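PDB 3QTG: pyruvate kinase, which catalyses the last step of glycolysis, the transfer of a phosphoryl group from phosphoenolpyruvate to ADP that yields pyruvate and ATP. Local coordinates for residues A[267-270]-A[271-275]; A[55-58]-A[59-63]; A[430-433]-A[434-438]. One frame throughout, in Å; residues are numbered along the deposited sequence.

Contact 1. Residues A[267-270]-A[271-275]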
ATOM      1  N   PRO A 267     -15.885  12.822  23.326  1.00 40.84           N
ATOM      2  CA  PRO A 267     -14.875  11.909  22.757  1.00 39.50           C
ATOM      3  C   PRO A 267     -14.491  12.196  21.308  1.00 38.20           C
ATOM      4  O   PRO A 267     -13.313  12.138  20.974  1.00 37.39           O
ATOM      5  CB  PRO A 267     -15.528  10.523  22.898  1.00 39.56           C
ATOM      6  CG  PRO A 267     -16.392  10.668  24.122  1.00 40.89           C
ATOM      7  CD  PRO A 267     -16.993  12.066  23.949  1.00 41.00           C
ATOM      8  N   ILE A 268     -15.466  12.511  20.462  1.00 37.66           N
ATOM      9  CA  ILE A 268     -15.173  12.870  19.083  1.00 37.98           C
ATOM     10  C   ILE A 268     -14.366  14.192  18.945  1.00 36.69           C
ATOM     11  O   ILE A 268     -13.470  14.287  18.108  1.00 36.58           O
ATOM     12  CB  ILE A 268     -16.460  12.809  18.197  1.00 39.14           C
ATOM     13  CG1 ILE A 268     -16.566  11.433  17.530  1.00 41.04           C
ATOM     14  CG2 ILE A 268     -16.491  13.900  17.113  1.00 40.66           C
ATOM     15  CD1 ILE A 268     -15.186  10.838  17.112  1.00 44.20           C
ATOM     16  N   VAL A 269     -14.663  15.181  19.788  1.00 35.69           N
ATOM     17  CA  VAL A 269     -13.954  16.456  19.768  1.00 35.35           C
ATOM     18  C   VAL A 269     -12.500  16.272  20.242  1.00 34.94           C
ATOM     19  O   VAL A 269     -11.589  16.767  19.603  1.00 34.46           O
ATOM     20  CB  VAL A 269     -14.723  17.577  20.578  1.00 35.45           C
ATOM     21  CG1 VAL A 269     -13.863  18.790  20.798  1.00 35.44           C
ATOM     22  CG2 VAL A 269     -16.011  17.978  19.869  1.00 35.31           C
ATOM     23  N   GLN A 270     -12.294  15.546  21.346  1.00 34.85           N
ATOM     24  CA  GLN A 270     -10.960  15.160  21.792  1.00 35.58           C
ATOM     25  C   GLN A 270     -10.177  14.478  20.668  1.00 35.54           C
ATOM     26  O   GLN A 270      -9.025  14.819  20.396  1.00 35.07           O
ATOM     27  CB  GLN A 270     -11.041  14.215  22.995  1.00 34.35           C
ATOM     28  CG  GLN A 270      -9.664  13.717  23.451  1.00 37.21           C
ATOM     29  CD  GLN A 270      -9.708  12.904  24.741  1.00 38.66           C
ATOM     30  OE1 GLN A 270     -10.463  13.220  25.673  1.00 45.93           O
ATOM     31  NE2 GLN A 270      -8.905  11.852  24.802  1.00 38.75           N
ATOM     32  N   ARG A 271     -10.807  13.503  20.019  1.00 36.33           N
ATOM     33  CA  ARG A 271     -10.143  12.789  18.937  1.00 37.58           C
ATOM     34  C   ARG A 271      -9.749  13.750  17.820  1.00 37.56           C
ATOM     35  O   ARG A 271      -8.627  13.698  17.335  1.00 37.76           O
ATOM     36  CB  ARG A 271     -11.042  11.661  18.417  1.00 38.47           C
ATOM     37  CG  ARG A 271     -10.388  10.763  17.436  1.00 41.59           C
ATOM     38  CD  ARG A 271     -11.413   9.827  16.794  1.00 47.82           C
ATOM     39  NE  ARG A 271     -11.769   8.719  17.668  1.00 48.63           N
ATOM     40  CZ  ARG A 271     -12.505   7.678  17.282  1.00 50.77           C
ATOM     41  NH1 ARG A 271     -12.965   7.611  16.039  1.00 51.53           N
ATOM     42  NH2 ARG A 271     -12.773   6.699  18.136  1.00 49.85           N
ATOM     43  N   ARG A 272     -10.656  14.643  17.431  1.00 37.50           N
ATOM     44  CA  ARG A 272     -10.355  15.595  16.365  1.00 38.86           C
ATOM     45  C   ARG A 272      -9.208  16.574  16.719  1.00 36.41           C
ATOM     46  O   ARG A 272      -8.369  16.876  15.865  1.00 35.49           O
ATOM     47  CB  ARG A 272     -11.623  16.326  15.874  1.00 39.10           C
ATOM     48  CG  ARG A 272     -11.336  17.589  15.032  1.00 43.58           C
ATOM     49  CD  ARG A 272     -12.509  17.986  14.073  1.00 44.51           C
ATOM     50  NE  ARG A 272     -13.582  18.728  14.755  1.00 53.20           N
ATOM     51  CZ  ARG A 272     -14.694  18.181  15.264  1.00 55.23           C
ATOM     52  NH1 ARG A 272     -14.902  16.865  15.185  1.00 58.07           N
ATOM     53  NH2 ARG A 272     -15.598  18.953  15.862  1.00 54.11           N
ATOM     54  N   ILE A 273      -9.157  17.049  17.962  1.00 35.17           N
ATOM     55  CA  ILE A 273      -8.036  17.900  18.390  1.00 33.40           C
ATOM     56  C   ILE A 273      -6.690  17.162  18.325  1.00 33.34           C
ATOM     57  O   ILE A 273      -5.678  17.714  17.851  1.00 31.47           O
ATOM     58  CB  ILE A 273      -8.226  18.510  19.811  1.00 33.77           C
ATOM     59  CG1 ILE A 273      -9.465  19.434  19.867  1.00 33.23           C
ATOM     60  CG2 ILE A 273      -6.960  19.284  20.193  1.00 31.69           C
ATOM     61  CD1 ILE A 273     -10.114  19.591  21.252  1.00 32.71           C
ATOM     62  N   VAL A 274      -6.691  15.923  18.828  1.00 33.65           N
ATOM     63  CA  VAL A 274      -5.498  15.063  18.860  1.00 33.82           C
ATOM     64  C   VAL A 274      -5.025  14.693  17.438  1.00 34.18           C
ATOM     65  O   VAL A 274      -3.859  14.883  17.119  1.00 33.91           O
ATOM     66  CB  VAL A 274      -5.713  13.789  19.713  1.00 33.48           C
ATOM     67  CG1 VAL A 274      -4.480  12.857  19.630  1.00 33.50           C
ATOM     68  CG2 VAL A 274      -5.995  14.158  21.179  1.00 34.32           C
ATOM     69  N   HIS A 275      -5.934  14.219  16.592  1.00 34.85           N
ATOM     70  CA  HIS A 275      -5.629  13.954  15.179  1.00 36.60           C
ATOM     71  C   HIS A 275      -5.037  15.187  14.456  1.00 36.39           C
ATOM     72  O   HIS A 275      -4.025  15.100  13.782  1.00 36.04           O
ATOM     73  CB  HIS A 275      -6.876  13.414  14.472  1.00 37.41           C
ATOM     74  CG  HIS A 275      -7.179  11.978  14.808  1.00 41.98           C
ATOM     75  ND1 HIS A 275      -6.594  11.319  15.877  1.00 42.73           N
ATOM     76  CD2 HIS A 275      -8.010  11.077  14.221  1.00 44.75           C
ATOM     77  CE1 HIS A 275      -7.051  10.078  15.927  1.00 46.62           C
ATOM     78  NE2 HIS A 275      -7.913   9.906  14.935  1.00 45.59           N
TER

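Contact 2. Residues A[55-58]-A[59-63]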
ATOM      1  N   ASN A  55       4.210  34.651  45.323  1.00 69.99           N
ATOM      2  CA  ASN A  55       5.151  33.994  46.242  1.00 69.78           C
ATOM      3  C   ASN A  55       4.852  32.513  46.490  1.00 68.36           C
ATOM      4  O   ASN A  55       5.712  31.765  46.984  1.00 68.54           O
ATOM      5  CB  ASN A  55       5.312  34.782  47.549  1.00 70.82           C
ATOM      6  CG  ASN A  55       6.470  35.766  47.486  1.00 72.68           C
ATOM      7  OD1 ASN A  55       7.619  35.413  47.775  1.00 73.50           O
ATOM      8  ND2 ASN A  55       6.177  37.007  47.097  1.00 73.30           N
ATOM      9  N   GLU A  56       3.637  32.096  46.142  1.00 66.53           N
ATOM     10  CA  GLU A  56       3.324  30.669  45.993  1.00 64.78           C
ATOM     11  C   GLU A  56       3.993  30.101  44.729  1.00 62.97           C
ATOM     12  O   GLU A  56       4.587  29.026  44.764  1.00 62.40           O
ATOM     13  CB  GLU A  56       1.819  30.455  45.930  1.00 64.63           C
ATOM     14  CG  GLU A  56       1.107  30.655  47.251  1.00 66.93           C
ATOM     15  CD  GLU A  56      -0.383  30.434  47.135  1.00 69.21           C
ATOM     16  OE1 GLU A  56      -0.933  30.582  46.016  1.00 70.11           O
ATOM     17  OE2 GLU A  56      -1.008  30.108  48.164  1.00 70.91           O
ATOM     18  N   VAL A  57       3.891  30.841  43.626  1.00 61.30           N
ATOM     19  CA  VAL A  57       4.559  30.494  42.375  1.00 59.96           C
ATOM     20  C   VAL A  57       6.064  30.384  42.592  1.00 60.50           C
ATOM     21  O   VAL A  57       6.670  29.377  42.231  1.00 59.87           O
ATOM     22  CB  VAL A  57       4.277  31.530  41.265  1.00 59.64           C
ATOM     23  CG1 VAL A  57       4.986  31.152  39.993  1.00 58.60           C
ATOM     24  CG2 VAL A  57       2.794  31.649  41.008  1.00 57.73           C
ATOM     25  N   LYS A  58       6.646  31.420  43.201  1.00 60.95           N
ATOM     26  CA  LYS A  58       8.081  31.498  43.469  1.00 61.85           C
ATOM     27  C   LYS A  58       8.601  30.312  44.287  1.00 61.66           C
ATOM     28  O   LYS A  58       9.596  29.694  43.907  1.00 61.50           O
ATOM     29  CB  LYS A  58       8.424  32.836  44.163  1.00 62.46           C
ATOM     30  CG  LYS A  58       9.904  33.152  44.254  1.00 63.85           C
ATOM     31  CD  LYS A  58      10.151  34.622  44.682  1.00 65.37           C
ATOM     32  CE  LYS A  58      11.627  34.891  44.936  1.00 67.61           C
ATOM     33  NZ  LYS A  58      12.480  34.632  43.734  1.00 67.69           N
ATOM     34  N   PHE A  59       7.921  30.016  45.399  1.00 61.83           N
ATOM     35  CA  PHE A  59       8.276  28.928  46.326  1.00 61.84           C
ATOM     36  C   PHE A  59       8.085  27.523  45.737  1.00 60.37           C
ATOM     37  O   PHE A  59       8.856  26.611  46.044  1.00 60.54           O
ATOM     38  CB  PHE A  59       7.504  29.098  47.657  1.00 63.33           C
ATOM     39  CG  PHE A  59       6.938  27.808  48.230  1.00 65.00           C
ATOM     40  CD1 PHE A  59       5.606  27.450  47.998  1.00 66.02           C
ATOM     41  CD2 PHE A  59       7.723  26.969  49.027  1.00 68.10           C
ATOM     42  CE1 PHE A  59       5.069  26.269  48.526  1.00 66.91           C
ATOM     43  CE2 PHE A  59       7.196  25.775  49.559  1.00 68.44           C
ATOM     44  CZ  PHE A  59       5.865  25.426  49.303  1.00 66.69           C
ATOM     45  N   ARG A  60       7.052  27.345  44.911  1.00 58.45           N
ATOM     46  CA  ARG A  60       6.798  26.052  44.260  1.00 56.58           C
ATOM     47  C   ARG A  60       7.875  25.755  43.205  1.00 56.35           C
ATOM     48  O   ARG A  60       8.452  24.663  43.173  1.00 56.15           O
ATOM     49  CB  ARG A  60       5.390  26.009  43.653  1.00 55.72           C
ATOM     50  CG  ARG A  60       4.270  25.858  44.695  1.00 54.79           C
ATOM     51  CD  ARG A  60       2.903  26.257  44.156  1.00 54.47           C
ATOM     52  NE  ARG A  60       1.859  26.205  45.191  1.00 52.69           N
ATOM     53  CZ  ARG A  60       0.620  26.667  45.039  1.00 52.29           C
ATOM     54  NH1 ARG A  60       0.237  27.210  43.895  1.00 52.80           N
ATOM     55  NH2 ARG A  60      -0.256  26.576  46.032  1.00 53.83           N
ATOM     56  N   ILE A  61       8.151  26.747  42.364  1.00 55.95           N
ATOM     57  CA  ILE A  61       9.209  26.664  41.375  1.00 55.68           C
ATOM     58  C   ILE A  61      10.561  26.368  42.026  1.00 56.34           C
ATOM     59  O   ILE A  61      11.290  25.492  41.552  1.00 56.36           O
ATOM     60  CB  ILE A  61       9.259  27.935  40.497  1.00 55.70           C
ATOM     61  CG1 ILE A  61       7.990  28.003  39.632  1.00 54.58           C
ATOM     62  CG2 ILE A  61      10.559  27.982  39.667  1.00 55.22           C
ATOM     63  CD1 ILE A  61       7.993  29.051  38.522  1.00 54.79           C
ATOM     64  N   GLU A  62      10.879  27.069  43.118  1.00 56.73           N
ATOM     65  CA  GLU A  62      12.123  26.810  43.878  1.00 57.30           C
ATOM     66  C   GLU A  62      12.240  25.362  44.372  1.00 55.64           C
ATOM     67  O   GLU A  62      13.303  24.758  44.293  1.00 55.57           O
ATOM     68  CB  GLU A  62      12.271  27.789  45.061  1.00 58.52           C
ATOM     69  CG  GLU A  62      12.946  29.121  44.715  1.00 60.01           C
ATOM     70  CD  GLU A  62      12.673  30.203  45.758  1.00 61.01           C
ATOM     71  OE1 GLU A  62      11.488  30.430  46.081  1.00 64.48           O
ATOM     72  OE2 GLU A  62      13.635  30.836  46.258  1.00 63.05           O
ATOM     73  N   ALA A  63      11.149  24.814  44.893  1.00 54.38           N
ATOM     74  CA  ALA A  63      11.122  23.416  45.328  1.00 53.91           C
ATOM     75  C   ALA A  63      11.311  22.442  44.145  1.00 52.97           C
ATOM     76  O   ALA A  63      11.950  21.385  44.274  1.00 52.68           O
ATOM     77  CB  ALA A  63       9.814  23.121  46.054  1.00 53.96           C
TER

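Contact 3. Residues A[430-433]-A[434-438]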
ATOM      1  N   GLU A 430      31.476  16.374  19.271  1.00 50.86           N
ATOM      2  CA  GLU A 430      31.887  16.052  20.643  1.00 51.66           C
ATOM      3  C   GLU A 430      30.661  15.697  21.515  1.00 50.28           C
ATOM      4  O   GLU A 430      30.689  14.737  22.297  1.00 49.99           O
ATOM      5  CB  GLU A 430      32.710  17.210  21.227  1.00 52.38           C
ATOM      6  CG  GLU A 430      32.855  17.237  22.752  1.00 54.89           C
ATOM      7  CD  GLU A 430      33.613  18.471  23.264  1.00 56.14           C
ATOM      8  OE1 GLU A 430      34.747  18.723  22.773  1.00 60.72           O
ATOM      9  OE2 GLU A 430      33.088  19.180  24.159  1.00 56.81           O
ATOM     10  N   GLY A 431      29.580  16.458  21.349  1.00 49.07           N
ATOM     11  CA  GLY A 431      28.334  16.164  22.028  1.00 46.97           C
ATOM     12  C   GLY A 431      27.805  14.775  21.736  1.00 45.90           C
ATOM     13  O   GLY A 431      27.473  14.023  22.656  1.00 44.76           O
ATOM     14  N   LEU A 432      27.739  14.422  20.452  1.00 45.69           N
ATOM     15  CA  LEU A 432      27.239  13.095  20.054  1.00 45.56           C
ATOM     16  C   LEU A 432      28.097  11.950  20.607  1.00 46.52           C
ATOM     17  O   LEU A 432      27.568  10.920  21.020  1.00 46.60           O
ATOM     18  CB  LEU A 432      27.067  12.982  18.532  1.00 44.23           C
ATOM     19  CG  LEU A 432      26.162  11.822  18.071  1.00 44.43           C
ATOM     20  CD1 LEU A 432      24.692  11.989  18.542  1.00 42.03           C
ATOM     21  CD2 LEU A 432      26.231  11.619  16.551  1.00 43.84           C
ATOM     22  N   GLU A 433      29.415  12.126  20.620  1.00 48.13           N
ATOM     23  CA  GLU A 433      30.289  11.063  21.106  1.00 49.59           C
ATOM     24  C   GLU A 433      30.171  10.870  22.623  1.00 49.24           C
ATOM     25  O   GLU A 433      30.185   9.735  23.078  1.00 49.77           O
ATOM     26  CB  GLU A 433      31.740  11.223  20.620  1.00 50.40           C
ATOM     27  CG  GLU A 433      31.905  11.258  19.072  1.00 54.86           C
ATOM     28  CD  GLU A 433      31.360  10.004  18.310  1.00 58.96           C
ATOM     29  OE1 GLU A 433      31.707   8.850  18.682  1.00 60.13           O
ATOM     30  OE2 GLU A 433      30.594  10.186  17.320  1.00 59.80           O
ATOM     31  N   LYS A 434      30.008  11.954  23.388  1.00 49.28           N
ATOM     32  CA  LYS A 434      29.651  11.856  24.819  1.00 49.53           C
ATOM     33  C   LYS A 434      28.315  11.161  25.074  1.00 49.01           C
ATOM     34  O   LYS A 434      28.188  10.371  26.012  1.00 49.19           O
ATOM     35  CB  LYS A 434      29.597  13.232  25.481  1.00 50.11           C
ATOM     36  CG  LYS A 434      30.922  13.945  25.595  1.00 51.27           C
ATOM     37  CD  LYS A 434      30.666  15.375  26.043  1.00 53.17           C
ATOM     38  CE  LYS A 434      31.930  16.220  26.031  1.00 55.81           C
ATOM     39  NZ  LYS A 434      32.797  15.917  27.201  1.00 56.64           N
ATOM     40  N   LEU A 435      27.307  11.482  24.259  1.00 48.61           N
ATOM     41  CA  LEU A 435      26.009  10.798  24.329  1.00 47.63           C
ATOM     42  C   LEU A 435      26.106   9.310  23.957  1.00 47.43           C
ATOM     43  O   LEU A 435      25.490   8.478  24.601  1.00 47.29           O
ATOM     44  CB  LEU A 435      24.947  11.524  23.477  1.00 47.02           C
ATOM     45  CG  LEU A 435      23.482  11.037  23.485  1.00 47.19           C
ATOM     46  CD1 LEU A 435      22.814  11.215  24.859  1.00 46.31           C
ATOM     47  CD2 LEU A 435      22.675  11.759  22.400  1.00 45.66           C
ATOM     48  N   ILE A 436      26.866   8.979  22.918  1.00 48.00           N
ATOM     49  CA  ILE A 436      27.039   7.585  22.518  1.00 48.70           C
ATOM     50  C   ILE A 436      27.779   6.818  23.625  1.00 50.71           C
ATOM     51  O   ILE A 436      27.440   5.667  23.926  1.00 50.39           O
ATOM     52  CB  ILE A 436      27.789   7.450  21.168  1.00 48.46           C
ATOM     53  CG1 ILE A 436      26.890   7.887  20.013  1.00 47.20           C
ATOM     54  CG2 ILE A 436      28.275   6.004  20.952  1.00 47.62           C
ATOM     55  CD1 ILE A 436      27.606   8.038  18.657  1.00 47.94           C
ATOM     56  N   SER A 437      28.771   7.464  24.239  1.00 52.51           N
ATOM     57  CA  SER A 437      29.506   6.839  25.328  1.00 54.91           C
ATOM     58  C   SER A 437      28.556   6.493  26.442  1.00 55.59           C
ATOM     59  O   SER A 437      28.585   5.380  26.970  1.00 56.08           O
ATOM     60  CB  SER A 437      30.595   7.760  25.857  1.00 55.68           C
ATOM     61  OG  SER A 437      31.698   7.734  24.983  1.00 58.41           O
ATOM     62  N   LEU A 438      27.687   7.447  26.759  1.00 56.58           N
ATOM     63  CA  LEU A 438      26.759   7.341  27.877  1.00 57.48           C
ATOM     64  C   LEU A 438      25.574   6.404  27.592  1.00 57.21           C
ATOM     65  O   LEU A 438      25.197   5.617  28.449  1.00 57.96           O
ATOM     66  CB  LEU A 438      26.270   8.745  28.253  1.00 57.74           C
ATOM     67  CG  LEU A 438      26.015   9.212  29.687  1.00 59.83           C
ATOM     68  CD1 LEU A 438      24.800   8.523  30.301  1.00 61.62           C
ATOM     69  CD2 LEU A 438      27.258   9.060  30.582  1.00 61.11           C
TER

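Contact 1. Residues A[267-270]-A[271-275]
The side chain of R271 sets out with CG anti to the backbone N (chi1 -172°) and then bends at chi3 (-78°), which lays its guanidinium over the end of I268, one turn earlier. I268 CD1 sits over one face of that group and comes within 3.9 Å of R271 CD. R272 takes the same first turn but bends the other way at chi3 (81°); its NH1 lies 3.9 Å from I268 CG2, which meets the guanidinium at the edge, near its plane. I268 thus spreads its two branches between neighbouring arginines. On the buried side V269 CG1 packs on I273 CD1 at 3.9 Å. Backbone i to i+4 bonds hold the turns, I273 N to V269 O at 2.9 Å among them. At its far end R271 NH2 hydrogen-bonds S313 OG, and NH1 the backbone O of E346, both of the second subunit. With an alanine in place of R271, those two acceptors would probably lose their donors and I268 CD1 the flat group it rests on. R254 and T311 grip the Q270 amide. The stretch belongs to helix 266-279 of the TIM barrel, with I273 against V250 and V252 of strand 249-253 and V269 against V237 of helix 234-238.

Contact 2. Residues A[55-58]-A[59-63]
The guanidinium of R60 carries E56 on one face: E56 CB stands 4.0 Å above the plane, over its centre, and the carboxylate carbon E56 CD is 4.0 Å from R60 NH2. Both set CG anti to the carbonyl carbon (chi1 -72° for E56, -74° for R60), which sends the chains out alongside each other, their planar ends stacked and turned 27° apart. It is not a salt bridge, because E56 OE1, 4.1 Å from R60 NH2, sits off the plane, where the R60 N-H groups do not aim. Each has its polar partner elsewhere: E56 OE1 accepts from the backbone N of S53, and R60 NH2 forms a salt bridge with D28. The nearby carboxylates probably help balance this buried arginine's charge. At the F59 ring, the backbone oxygen of E56 approaches CD1 obliquely at 3.7 Å.

All of this lies on helix 54-71, the crossover of the beta-alpha-beta unit with strands 44-48 and 76-80 of the barrel. V57 and I61 face the strand, both touching I47, and V57 CG1 meets I61 CD1 at 4.0 Å. V57 also packs on L49, a probable ATP-binding residue. On the outer side, K58 CG lies 3.6 Å from E62 OE1, which also comes 3.0 Å from K58 O, two acceptors that do not bond. F59 N to N55 O is the longest backbone bond, 3.2 Å, its donor above the carbonyl plane.

Contact 3. Residues A[430-433]-A[434-438]
L432 and I436, one turn apart on helix 428-439 of the C-terminal alpha/beta domain, form the side of this contact that is packed against a mixed sheet, with L432 CG 4.1 Å from I436 CD1. Both touch A446 of strand 444-448, and L435 reaches L378 of strand 376-380. L432 CD1 and L435 CD2 are more loosely apposed, at 4.4 Å. E433 borders this apolar side. Its chain folds back at chi2 (-58°), bringing OE2 to 3.9 Å from I436 CD1, and this oxygen is covered here and has no polar partner.

The outer side, with K434 and S437, is exposed to solvent, yet the side chains there meet closely through carbon. E430 and K434 run alongside each other, E430 CG meeting K434 CE at 3.6 Å. Any attraction between the charges is probably weak, with E430 OE2 and K434 NZ 4.5 Å apart, and OE2 takes its hydrogen bond from the backbone N of E426 instead. Further along, S437 folds its hydroxyl back onto the preceding turn. The oxygen E433 O receives two bonds from it, S437 N at 2.9 Å and S437 OG at 3.1 Å, arriving from opposite faces of the carbonyl plane.

In the fold
Contacts 1 and 2 belong to two helices of the same TIM barrel, on opposite sides of the chain's centre, with centres 34 Å apart. Contact 3 stands in the C-terminal domain, its centre 39 Å from that of contact 1 and 35 Å from that of contact 2; none touches another. Both barrel contacts lie near residues of the probable active site: side chain to side chain, Q270 is about 9 Å from T288, a likely substrate ligand, and V57 is about 4 Å from L49, a likely ATP-binding residue. Contact 3 lies away from these sites. Among the three, contact 1 alone touches another chain of the tetramer.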